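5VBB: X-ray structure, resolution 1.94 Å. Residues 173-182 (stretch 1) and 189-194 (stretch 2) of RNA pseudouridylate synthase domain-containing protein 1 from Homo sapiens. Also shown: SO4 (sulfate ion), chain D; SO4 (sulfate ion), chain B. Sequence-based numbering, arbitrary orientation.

Stretch 1 (173-182) THQLRVHCSA
Stretch 2 189-194: GDLTYG

How do the two stretches meet? Residues 175-182 form a helix, with His174 at its N-cap position (phi/psi 52/27) and the chain held by i to i+4 bonds such as Val178 N to His174 O, 2.8 Å. Residues 189-194 form an irregular loop beside it. The nearest CA atoms across the contact are those of Ser181 and Tyr193, 6.3 Å apart, and the two stretches together bury 338 Å². His174, Arg177 and Ser181 direct their CA-to-CB bonds toward the loop, while that of Val178 points sideways.

What does Tyr193, the residue with the most covered surface, do along the helix? Its backbone (phi/psi -101/4) and m rotamer, with chi2 at -75°, carry the ring obliquely across the helix, with its OH end toward the N-terminal end. Val178, in the t rotamer, sets CG2 over one face of the ring, 3.8 Å from its centroid and 21° off the normal, a CH-pi contact; CG2 also lies 3.6 Å from Tyr193 CE1. At the far tip, Tyr193 OH is hydrogen-bonded to His174 ND1 at 2.8 Å, near the planes of both rings. His174 has chi1 -54° (m) and chi2 157°, and the ring planes meet obliquely at 65°. At the backbone end, Ser181 in the t rotamer donates from OG to Tyr193 O, 2.8 Å, so Tyr193 is tied to the N-cap residue at its hydroxyl and to the helix at its backbone carbonyl.

How does Arg177 fasten the loop? Its chi angles run m, t, p and 176°, carrying the guanidinium to Asp190 for a two-pronged salt bridge: NH2 donates to Asp190 OD1 at 2.9 Å and NE to Asp190 OD2 at 3.1 Å, both with N-H...acceptor angles of 167°. This near-linear pairing places the carboxylate at the guanidinium edge, while Tyr193 CE2 lies over one face. Also at the guanidinium edge, Arg177 NH1 donates a hydrogen bond to O1 of the chain B sulfate at 2.7 Å, and Arg177 NH2 a weak one to the same O1 at 3.2 Å. A water bridges Arg177 O and Asp190 OD2, donating to each at 2.8 Å.

What holds Asp190 in position for that salt bridge? Its phi/psi is -82/104, with chi1 at -167° (t) and chi2 at -29°. Its OD1 turns back to accept from Tyr193 N at 2.9 Å and from Thr192 N at 3.0 Å, so one oxygen serves both the arginine and the loop backbone. A weak bond from Gly194 N to Asp190 O, 3.1 Å, closes the turn.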

# COMPACT_ATOMS: atom_id res chain seq x y z
N THR A 173 -7.35 9.27 -0.39
CA THR A 173 -7.96 7.97 -0.69
C THR A 173 -7.42 7.45 -2.02
O THR A 173 -7.23 8.23 -2.93
CB THR A 173 -9.49 8.11 -0.69
OG1 THR A 173 -9.92 8.35 0.65
CG2 THR A 173 -10.20 6.86 -1.27
N HIS A 174 -7.05 6.17 -2.10
CA HIS A 174 -6.48 5.54 -3.31
C HIS A 174 -5.28 6.33 -3.89
O HIS A 174 -5.02 6.27 -5.09
CB HIS A 174 -7.55 5.38 -4.38
CG HIS A 174 -8.78 4.65 -3.95
ND1 HIS A 174 -9.97 4.81 -4.61
CD2 HIS A 174 -8.97 3.78 -2.93
CE1 HIS A 174 -10.84 4.01 -4.02
NE2 HIS A 174 -10.29 3.38 -2.99
N GLN A 175 -4.56 7.07 -3.05
CA GLN A 175 -3.45 7.93 -3.51
C GLN A 175 -2.46 7.27 -4.43
O GLN A 175 -2.16 7.79 -5.49
CB GLN A 175 -2.66 8.45 -2.33
CG GLN A 175 -1.51 9.34 -2.76
CD GLN A 175 -1.01 10.26 -1.69
OE1 GLN A 175 -1.78 10.85 -0.91
NE2 GLN A 175 0.29 10.43 -1.63
N LEU A 176 -1.92 6.14 -3.99
CA LEU A 176 -0.85 5.48 -4.74
C LEU A 176 -1.38 4.98 -6.07
O LEU A 176 -0.72 5.12 -7.09
CB LEU A 176 -0.31 4.30 -3.91
CG LEU A 176 0.19 4.70 -2.53
CD1 LEU A 176 0.56 3.50 -1.73
CD2 LEU A 176 1.34 5.67 -2.62
N ARG A 177 -2.60 4.45 -6.06
CA ARG A 177 -3.18 3.93 -7.29
C ARG A 177 -3.52 5.04 -8.25
O ARG A 177 -3.33 4.88 -9.46
CB ARG A 177 -4.45 3.14 -6.97
CG ARG A 177 -4.17 1.88 -6.16
CD ARG A 177 -5.39 1.48 -5.37
NE ARG A 177 -6.38 0.89 -6.27
CZ ARG A 177 -7.54 0.36 -5.90
NH1 ARG A 177 -7.90 0.36 -4.62
NH2 ARG A 177 -8.35 -0.16 -6.80
N VAL A 178 -4.00 6.17 -7.73
CA VAL A 178 -4.35 7.29 -8.61
C VAL A 178 -3.09 7.93 -9.19
O VAL A 178 -3.06 8.26 -10.39
CB VAL A 178 -5.22 8.31 -7.85
CG1 VAL A 178 -5.41 9.61 -8.65
CG2 VAL A 178 -6.55 7.68 -7.48
N HIS A 179 -2.09 8.16 -8.34
CA HIS A 179 -0.84 8.78 -8.77
C HIS A 179 -0.09 7.94 -9.82
O HIS A 179 0.42 8.51 -10.79
CB HIS A 179 0.07 9.06 -7.58
CG HIS A 179 -0.09 10.43 -6.95
ND1 HIS A 179 0.55 10.73 -5.77
CD2 HIS A 179 -0.79 11.51 -7.35
CE1 HIS A 179 0.21 11.99 -5.49
NE2 HIS A 179 -0.54 12.51 -6.46
N CYS A 180 0.02 6.63 -9.62
CA CYS A 180 0.74 5.76 -10.58
C CYS A 180 0.00 5.69 -11.93
O CYS A 180 0.62 5.83 -12.99
CB CYS A 180 0.95 4.38 -9.95
SG CYS A 180 2.12 4.41 -8.57
N SER A 181 -1.33 5.61 -11.88
CA SER A 181 -2.18 5.62 -13.07
C SER A 181 -2.05 6.96 -13.80
O SER A 181 -1.96 6.97 -15.04
CB SER A 181 -3.63 5.34 -12.69
OG SER A 181 -4.48 5.44 -13.82
N ALA A 182 -1.99 8.07 -13.06
CA ALA A 182 -1.83 9.41 -13.62
C ALA A 182 -0.47 9.58 -14.35
O ALA A 182 -0.39 10.37 -15.28
CB ALA A 182 -1.94 10.45 -12.53
N GLY A 189 -3.13 -5.28 -12.13
CA GLY A 189 -4.32 -5.88 -11.54
C GLY A 189 -5.24 -4.89 -10.85
O GLY A 189 -6.16 -5.30 -10.12
N ASP A 190 -5.07 -3.60 -11.12
CA ASP A 190 -5.93 -2.57 -10.54
C ASP A 190 -7.22 -2.48 -11.36
O ASP A 190 -7.24 -1.88 -12.44
CB ASP A 190 -5.23 -1.23 -10.46
CG ASP A 190 -5.96 -0.20 -9.60
OD1 ASP A 190 -7.19 -0.27 -9.51
OD2 ASP A 190 -5.30 0.74 -9.12
N LEU A 191 -8.29 -3.03 -10.80
CA LEU A 191 -9.58 -3.09 -11.48
C LEU A 191 -10.29 -1.76 -11.56
O LEU A 191 -11.20 -1.63 -12.37
CB LEU A 191 -10.49 -4.11 -10.79
CG LEU A 191 -9.97 -5.55 -10.77
CD1 LEU A 191 -10.87 -6.44 -9.95
CD2 LEU A 191 -9.80 -6.08 -12.17
N THR A 192 -9.91 -0.78 -10.76
CA THR A 192 -10.54 0.54 -10.75
C THR A 192 -9.75 1.57 -11.55
O THR A 192 -10.32 2.24 -12.42
CB THR A 192 -10.68 0.96 -9.28
OG1 THR A 192 -11.43 -0.04 -8.64
CG2 THR A 192 -11.35 2.31 -9.07
N TYR A 193 -8.45 1.71 -11.26
CA TYR A 193 -7.63 2.76 -11.89
C TYR A 193 -6.73 2.28 -13.05
O TYR A 193 -6.03 3.10 -13.65
CB TYR A 193 -6.78 3.46 -10.85
CG TYR A 193 -7.64 4.16 -9.84
CD1 TYR A 193 -8.29 5.35 -10.15
CD2 TYR A 193 -7.88 3.60 -8.59
CE1 TYR A 193 -9.15 5.96 -9.25
CE2 TYR A 193 -8.74 4.20 -7.68
CZ TYR A 193 -9.34 5.41 -7.99
OH TYR A 193 -10.25 5.99 -7.13
N GLY A 194 -6.82 1.00 -13.42
CA GLY A 194 -6.07 0.48 -14.55
C GLY A 194 -6.74 0.89 -15.84
O GLY A 194 -7.89 1.33 -15.83
S SO4 D . -9.47 12.26 0.74
O1 SO4 D . -10.67 12.97 0.29
O2 SO4 D . -8.91 12.92 1.94
O3 SO4 D . -8.48 12.18 -0.35
O4 SO4 D . -9.85 10.92 1.08
S SO4 B . -10.66 -1.72 -3.61
O1 SO4 B . -10.45 -0.54 -4.45
O2 SO4 B . -11.79 -1.44 -2.72
O3 SO4 B . -10.92 -2.90 -4.41
O4 SO4 B . -9.45 -2.00 -2.84
O HOH W 1 -3.27 2.21 -10.40
O HOH W 2 -10.70 -2.36 -7.27